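Local coordinates for protein 4-dehydrase (Streptomyces venezuelae, PDB 2PO3) that probably works as a pyridoxal phosphate-dependent aminotransferase on a TDP-linked sugar in the biosynthesis of desosamine, at residues 308-319 with 379-390. Residues are numbered along the deposited sequence; the frame is centred on the assembly and turned at random.
Sequences TGIHRDLVMEVL and LRLCATRGRELT
Val315, Val318 and Leu319 of helix 312-319, with Ile310 of the loop leading into it, pack against Leu379, Cys382 and Leu389 of helix 379-390 in a buried contact in the C-terminal part of a DegT/DnrJ/EryC1-type aminotransferase, away from its active site. The axes of 312-319 and 379-390 come within 10.6 Å at closest approach, with 135° between their N-to-C directions, inclined rather than strictly antiparallel. Cys382 SG packs on Val318 CG1, 3.9 Å away, while Leu379 CD2 meets Val315 CG1 at 3.7 Å, the two side chains crossing at about a right angle; strand 358-361 adjoins both residues. Before the first helix, the chain runs close over Gly386, where a side chain would collide with Thr308 O and Ile310 CG2. With CG1 anti to the backbone N (chi1 180°), Ile310 reaches CD1 to Leu389 CD1, 4.0 Å away, while its CG2 sits 3.3 Å from Cys382 O. An alanine here would lose both branches and is likely to leave a gap between Leu389 and the Cys382 carbonyl. Gly309 CA lies over one face of the Arg387 guanidinium, whose NH2 bonds to Ala306 O. Thr390 OG1 lies 2.7 Å from Gly309 O and 3.0 Å from Gly386 O, and accepts from a water that in turn takes the His311 N-H.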
ATOM      1  N   THR A 308     -18.429 -30.011 -25.240  1.00 29.03           N
ATOM      2  CA  THR A 308     -17.094 -30.575 -25.316  1.00 28.40           C
ATOM      3  C   THR A 308     -16.863 -31.876 -24.562  1.00 34.08           C
ATOM      4  O   THR A 308     -15.987 -32.635 -24.934  1.00 27.88           O
ATOM      5  CB  THR A 308     -16.078 -29.561 -24.765  1.00 31.61           C
ATOM      6  OG1 THR A 308     -16.238 -29.450 -23.364  1.00 23.10           O
ATOM      7  CG2 THR A 308     -16.284 -28.190 -25.381  1.00 18.70           C
ATOM      8  N   GLY A 309     -17.595 -32.122 -23.476  1.00 28.11           N
ATOM      9  CA  GLY A 309     -17.343 -33.341 -22.743  1.00 24.31           C
ATOM     10  C   GLY A 309     -16.121 -33.205 -21.845  1.00 29.61           C
ATOM     11  O   GLY A 309     -15.609 -34.170 -21.307  1.00 30.41           O
ATOM     12  N   ILE A 310     -15.639 -31.979 -21.675  1.00 26.94           N
ATOM     13  CA  ILE A 310     -14.483 -31.698 -20.821  1.00 21.20           C
ATOM     14  C   ILE A 310     -14.698 -30.378 -20.087  1.00 26.57           C
ATOM     15  O   ILE A 310     -15.014 -29.368 -20.714  1.00 29.87           O
ATOM     16  CB  ILE A 310     -13.115 -31.717 -21.511  1.00 20.19           C
ATOM     17  CG1 ILE A 310     -12.013 -31.407 -20.518  1.00 24.97           C
ATOM     18  CG2 ILE A 310     -12.985 -30.701 -22.641  1.00 13.21           C
ATOM     19  CD1 ILE A 310     -10.621 -31.753 -21.049  1.00 14.90           C
ATOM     20  N   HIS A 311     -14.547 -30.396 -18.763  1.00 23.33           N
ATOM     21  CA  HIS A 311     -14.706 -29.216 -17.912  1.00 23.91           C
ATOM     22  C   HIS A 311     -13.528 -28.261 -18.064  1.00 27.11           C
ATOM     23  O   HIS A 311     -12.406 -28.734 -18.236  1.00 24.00           O
ATOM     24  CB  HIS A 311     -14.705 -29.593 -16.406  1.00 24.32           C
ATOM     25  CG  HIS A 311     -15.222 -28.497 -15.490  1.00 32.82           C
ATOM     26  ND1 HIS A 311     -14.434 -27.396 -15.091  1.00 33.78           N
ATOM     27  CD2 HIS A 311     -16.457 -28.335 -14.907  1.00 32.50           C
ATOM     28  CE1 HIS A 311     -15.186 -26.617 -14.304  1.00 33.27           C
ATOM     29  NE2 HIS A 311     -16.404 -27.154 -14.176  1.00 35.42           N
ATOM     30  N   ARG A 312     -13.807 -26.937 -17.960  1.00 26.24           N
ATOM     31  CA  ARG A 312     -12.820 -25.842 -18.019  1.00 23.28           C
ATOM     32  C   ARG A 312     -11.573 -26.122 -17.153  1.00 23.86           C
ATOM     33  O   ARG A 312     -10.413 -25.906 -17.523  1.00 24.39           O
ATOM     34  CB  ARG A 312     -13.522 -24.585 -17.496  1.00 20.48           C
ATOM     35  CG  ARG A 312     -12.727 -23.282 -17.616  1.00 23.69           C
ATOM     36  CD  ARG A 312     -11.805 -23.059 -16.417  1.00 12.41           C
ATOM     37  NE  ARG A 312     -12.418 -23.296 -15.095  1.00 20.52           N
ATOM     38  CZ  ARG A 312     -13.311 -22.496 -14.503  1.00 20.73           C
ATOM     39  NH1 ARG A 312     -13.746 -21.387 -15.088  1.00 24.09           N
ATOM     40  NH2 ARG A 312     -13.789 -22.808 -13.289  1.00 19.29           N
ATOM     41  N   ASP A 313     -11.824 -26.637 -15.957  1.00 20.12           N
ATOM     42  CA  ASP A 313     -10.753 -26.930 -15.028  1.00 19.84           C
ATOM     43  C   ASP A 313      -9.719 -27.886 -15.564  1.00 27.31           C
ATOM     44  O   ASP A 313      -8.513 -27.704 -15.377  1.00 34.51           O
ATOM     45  CB  ASP A 313     -11.297 -27.464 -13.698  1.00 17.17           C
ATOM     46  CG  ASP A 313     -12.042 -26.435 -12.896  1.00 29.55           C
ATOM     47  OD1 ASP A 313     -12.062 -25.252 -13.195  1.00 30.38           O
ATOM     48  OD2 ASP A 313     -12.642 -26.955 -11.844  1.00 27.35           O
ATOM     49  N   LEU A 314     -10.218 -28.923 -16.222  1.00 25.96           N
ATOM     50  CA  LEU A 314      -9.370 -29.942 -16.790  1.00 27.05           C
ATOM     51  C   LEU A 314      -8.612 -29.385 -17.978  1.00 26.88           C
ATOM     52  O   LEU A 314      -7.425 -29.695 -18.203  1.00 16.32           O
ATOM     53  CB  LEU A 314     -10.154 -31.209 -17.150  1.00 32.69           C
ATOM     54  CG  LEU A 314      -9.226 -32.405 -17.429  1.00 40.92           C
ATOM     55  CD1 LEU A 314      -8.162 -32.588 -16.340  1.00 27.35           C
ATOM     56  CD2 LEU A 314     -10.066 -33.676 -17.525  1.00 42.82           C
ATOM     57  N   VAL A 315      -9.326 -28.536 -18.720  1.00 21.26           N
ATOM     58  CA  VAL A 315      -8.688 -27.907 -19.843  1.00 20.65           C
ATOM     59  C   VAL A 315      -7.456 -27.148 -19.298  1.00 23.90           C
ATOM     60  O   VAL A 315      -6.310 -27.242 -19.804  1.00 21.33           O
ATOM     61  CB  VAL A 315      -9.633 -26.938 -20.533  1.00 22.44           C
ATOM     62  CG1 VAL A 315      -8.741 -26.089 -21.426  1.00 18.75           C
ATOM     63  CG2 VAL A 315     -10.679 -27.691 -21.384  1.00 13.94           C
ATOM     64  N   MET A 316      -7.693 -26.416 -18.203  1.00 25.99           N
ATOM     65  CA  MET A 316      -6.649 -25.640 -17.533  1.00 24.24           C
ATOM     66  C   MET A 316      -5.417 -26.479 -17.198  1.00 28.04           C
ATOM     67  O   MET A 316      -4.247 -26.158 -17.485  1.00 22.46           O
ATOM     68  CB  MET A 316      -7.222 -25.039 -16.250  1.00 23.47           C
ATOM     69  CG  MET A 316      -7.808 -23.654 -16.425  1.00 39.42           C
ATOM     70  SD  MET A 316      -7.645 -22.643 -14.911  1.00 48.29           S
ATOM     71  CE  MET A 316      -6.652 -23.732 -13.895  1.00 53.40           C
ATOM     72  N   GLU A 317      -5.699 -27.596 -16.555  1.00 22.54           N
ATOM     73  CA  GLU A 317      -4.637 -28.508 -16.156  1.00 31.15           C
ATOM     74  C   GLU A 317      -3.835 -29.035 -17.334  1.00 31.62           C
ATOM     75  O   GLU A 317      -2.605 -29.123 -17.286  1.00 34.96           O
ATOM     76  CB  GLU A 317      -5.217 -29.725 -15.421  1.00 31.74           C
ATOM     77  CG  GLU A 317      -5.710 -29.419 -13.996  1.00 32.93           C
ATOM     78  CD  GLU A 317      -5.811 -30.679 -13.173  1.00100.00           C
ATOM     79  OE1 GLU A 317      -6.875 -31.187 -12.845  1.00100.00           O
ATOM     80  OE2 GLU A 317      -4.637 -31.201 -12.897  1.00100.00           O
ATOM     81  N   VAL A 318      -4.549 -29.400 -18.395  1.00 26.10           N
ATOM     82  CA  VAL A 318      -3.911 -29.938 -19.579  1.00 29.03           C
ATOM     83  C   VAL A 318      -2.945 -28.933 -20.173  1.00 31.20           C
ATOM     84  O   VAL A 318      -1.840 -29.278 -20.592  1.00 28.33           O
ATOM     85  CB  VAL A 318      -4.937 -30.381 -20.622  1.00 33.03           C
ATOM     86  CG1 VAL A 318      -4.246 -30.875 -21.885  1.00 19.23           C
ATOM     87  CG2 VAL A 318      -5.841 -31.481 -20.069  1.00 34.88           C
ATOM     88  N   LEU A 319      -3.378 -27.670 -20.208  1.00 25.79           N
ATOM     89  CA  LEU A 319      -2.499 -26.658 -20.772  1.00 25.48           C
ATOM     90  C   LEU A 319      -1.344 -26.354 -19.814  1.00 26.47           C
ATOM     91  O   LEU A 319      -0.191 -26.177 -20.194  1.00 25.33           O
ATOM     92  CB  LEU A 319      -3.245 -25.367 -21.139  1.00 27.15           C
ATOM     93  CG  LEU A 319      -4.181 -25.436 -22.356  1.00 38.61           C
ATOM     94  CD1 LEU A 319      -5.070 -26.683 -22.350  1.00 33.17           C
ATOM     95  CD2 LEU A 319      -5.057 -24.179 -22.373  1.00 31.33           C
ATOM     96  N   LEU A 379      -6.178 -26.043 -27.415  1.00 28.10           N
ATOM     97  CA  LEU A 379      -7.572 -25.924 -27.020  1.00 27.96           C
ATOM     98  C   LEU A 379      -8.475 -26.750 -27.930  1.00 33.63           C
ATOM     99  O   LEU A 379      -9.435 -27.404 -27.501  1.00 29.58           O
ATOM    100  CB  LEU A 379      -8.044 -24.485 -27.149  1.00 27.12           C
ATOM    101  CG  LEU A 379      -7.729 -23.651 -25.916  1.00 36.32           C
ATOM    102  CD1 LEU A 379      -8.350 -22.271 -26.082  1.00 28.22           C
ATOM    103  CD2 LEU A 379      -8.353 -24.315 -24.701  1.00 42.63           C
ATOM    104  N   ARG A 380      -8.164 -26.692 -29.218  1.00 29.45           N
ATOM    105  CA  ARG A 380      -8.917 -27.403 -30.226  1.00 24.67           C
ATOM    106  C   ARG A 380      -8.854 -28.890 -29.935  1.00 22.99           C
ATOM    107  O   ARG A 380      -9.843 -29.585 -30.030  1.00 25.04           O
ATOM    108  CB  ARG A 380      -8.358 -27.061 -31.590  1.00 31.54           C
ATOM    109  CG  ARG A 380      -9.114 -27.690 -32.747  1.00 30.52           C
ATOM    110  CD  ARG A 380      -8.694 -27.022 -34.030  1.00 30.21           C
ATOM    111  NE  ARG A 380      -9.153 -25.631 -34.134  1.00 41.86           N
ATOM    112  CZ  ARG A 380     -10.381 -25.252 -34.534  1.00 40.40           C
ATOM    113  NH1 ARG A 380     -11.328 -26.132 -34.864  1.00 32.32           N
ATOM    114  NH2 ARG A 380     -10.695 -23.952 -34.603  1.00 37.47           N
ATOM    115  N   LEU A 381      -7.689 -29.386 -29.550  1.00 24.29           N
ATOM    116  CA  LEU A 381      -7.554 -30.797 -29.223  1.00 26.94           C
ATOM    117  C   LEU A 381      -8.509 -31.171 -28.078  1.00 35.22           C
ATOM    118  O   LEU A 381      -9.338 -32.100 -28.147  1.00 28.67           O
ATOM    119  CB  LEU A 381      -6.084 -31.096 -28.846  1.00 25.15           C
ATOM    120  CG  LEU A 381      -5.797 -32.488 -28.292  1.00 23.26           C
ATOM    121  CD1 LEU A 381      -6.092 -33.490 -29.391  1.00 28.45           C
ATOM    122  CD2 LEU A 381      -4.327 -32.649 -27.894  1.00 25.16           C
ATOM    123  N   CYS A 382      -8.399 -30.399 -26.997  1.00 23.24           N
ATOM    124  CA  CYS A 382      -9.214 -30.584 -25.801  1.00 27.07           C
ATOM    125  C   CYS A 382     -10.706 -30.583 -26.068  1.00 30.18           C
ATOM    126  O   CYS A 382     -11.481 -31.358 -25.521  1.00 29.43           O
ATOM    127  CB  CYS A 382      -8.937 -29.455 -24.763  1.00 27.12           C
ATOM    128  SG  CYS A 382      -7.291 -29.514 -23.999  1.00 32.02           S
ATOM    129  N   ALA A 383     -11.114 -29.653 -26.906  1.00 34.70           N
ATOM    130  CA  ALA A 383     -12.511 -29.507 -27.231  1.00 31.48           C
ATOM    131  C   ALA A 383     -13.031 -30.622 -28.100  1.00 44.89           C
ATOM    132  O   ALA A 383     -14.154 -31.086 -27.887  1.00 49.61           O
ATOM    133  CB  ALA A 383     -12.789 -28.143 -27.855  1.00 32.32           C
ATOM    134  N   THR A 384     -12.219 -31.044 -29.074  1.00 36.65           N
ATOM    135  CA  THR A 384     -12.638 -32.098 -29.981  1.00 34.28           C
ATOM    136  C   THR A 384     -12.450 -33.501 -29.450  1.00 35.50           C
ATOM    137  O   THR A 384     -13.020 -34.446 -30.009  1.00 33.27           O
ATOM    138  CB  THR A 384     -11.932 -32.007 -31.339  1.00 33.59           C
ATOM    139  OG1 THR A 384     -10.557 -32.264 -31.124  1.00 43.89           O
ATOM    140  CG2 THR A 384     -12.130 -30.616 -31.922  1.00 30.35           C
ATOM    141  N   ARG A 385     -11.645 -33.633 -28.395  1.00 27.68           N
ATOM    142  CA  ARG A 385     -11.408 -34.956 -27.836  1.00 28.46           C
ATOM    143  C   ARG A 385     -11.662 -35.041 -26.346  1.00 30.32           C
ATOM    144  O   ARG A 385     -11.191 -36.000 -25.722  1.00 25.61           O
ATOM    145  CB  ARG A 385     -10.003 -35.469 -28.135  1.00 34.95           C
ATOM    146  CG  ARG A 385      -9.554 -35.239 -29.586  1.00 53.06           C
ATOM    147  CD  ARG A 385      -9.695 -36.444 -30.521  1.00 56.51           C
ATOM    148  NE  ARG A 385      -9.173 -37.721 -30.013  1.00 77.65           N
ATOM    149  CZ  ARG A 385      -8.058 -38.323 -30.436  1.00 91.46           C
ATOM    150  NH1 ARG A 385      -7.268 -37.794 -31.383  1.00 99.59           N
ATOM    151  NH2 ARG A 385      -7.714 -39.498 -29.887  1.00 29.30           N
ATOM    152  N   GLY A 386     -12.403 -34.038 -25.839  1.00 24.69           N
ATOM    153  CA  GLY A 386     -12.776 -33.845 -24.443  1.00 31.28           C
ATOM    154  C   GLY A 386     -13.187 -35.088 -23.678  1.00 26.53           C
ATOM    155  O   GLY A 386     -12.586 -35.440 -22.657  1.00 26.70           O
ATOM    156  N   ARG A 387     -14.217 -35.710 -24.239  1.00 24.68           N
ATOM    157  CA  ARG A 387     -14.861 -36.934 -23.781  1.00 25.97           C
ATOM    158  C   ARG A 387     -13.832 -38.043 -23.526  1.00 29.14           C
ATOM    159  O   ARG A 387     -13.807 -38.688 -22.465  1.00 26.14           O
ATOM    160  CB  ARG A 387     -15.942 -37.369 -24.787  1.00 27.45           C
ATOM    161  CG  ARG A 387     -17.211 -36.526 -24.689  1.00 18.24           C
ATOM    162  CD  ARG A 387     -18.265 -36.731 -25.789  1.00 26.94           C
ATOM    163  NE  ARG A 387     -18.946 -35.479 -26.164  1.00 25.19           N
ATOM    164  CZ  ARG A 387     -19.871 -34.858 -25.406  1.00 23.21           C
ATOM    165  NH1 ARG A 387     -20.284 -35.339 -24.232  1.00 35.79           N
ATOM    166  NH2 ARG A 387     -20.423 -33.723 -25.847  1.00 45.06           N
ATOM    167  N   GLU A 388     -12.959 -38.268 -24.502  1.00 28.06           N
ATOM    168  CA  GLU A 388     -11.945 -39.288 -24.330  1.00 25.76           C
ATOM    169  C   GLU A 388     -10.875 -38.838 -23.332  1.00 29.75           C
ATOM    170  O   GLU A 388     -10.363 -39.614 -22.528  1.00 27.78           O
ATOM    171  CB  GLU A 388     -11.409 -39.725 -25.705  1.00 29.79           C
ATOM    172  CG  GLU A 388     -10.156 -40.627 -25.676  1.00 35.43           C
ATOM    173  CD  GLU A 388      -9.482 -40.720 -27.021  1.00 49.61           C
ATOM    174  OE1 GLU A 388     -10.076 -40.579 -28.071  1.00 44.67           O
ATOM    175  OE2 GLU A 388      -8.209 -41.004 -26.950  1.00 52.36           O
ATOM    176  N   LEU A 389     -10.555 -37.546 -23.388  1.00 24.07           N
ATOM    177  CA  LEU A 389      -9.565 -36.961 -22.507  1.00 22.11           C
ATOM    178  C   LEU A 389     -10.030 -37.029 -21.068  1.00 26.23           C
ATOM    179  O   LEU A 389      -9.294 -37.369 -20.142  1.00 25.06           O
ATOM    180  CB  LEU A 389      -9.331 -35.512 -22.934  1.00 27.11           C
ATOM    181  CG  LEU A 389      -7.911 -35.035 -22.696  1.00 32.44           C
ATOM    182  CD1 LEU A 389      -7.775 -33.585 -23.167  1.00 28.28           C
ATOM    183  CD2 LEU A 389      -7.594 -35.178 -21.217  1.00 22.11           C
ATOM    184  N   THR A 390     -11.293 -36.685 -20.878  1.00 23.12           N
ATOM    185  CA  THR A 390     -11.853 -36.757 -19.548  1.00 24.48           C
ATOM    186  C   THR A 390     -11.826 -38.247 -19.102  1.00 33.29           C
ATOM    187  O   THR A 390     -11.371 -38.623 -18.027  1.00 32.01           O
ATOM    188  CB  THR A 390     -13.298 -36.201 -19.569  1.00 28.11           C
ATOM    189  OG1 THR A 390     -13.373 -34.817 -19.860  1.00 31.14           O
ATOM    190  CG2 THR A 390     -14.104 -36.543 -18.320  1.00 28.02           C
TER
HETATM  191  O   HOH W   1     -13.989 -32.999 -18.157  1.00 32.33           O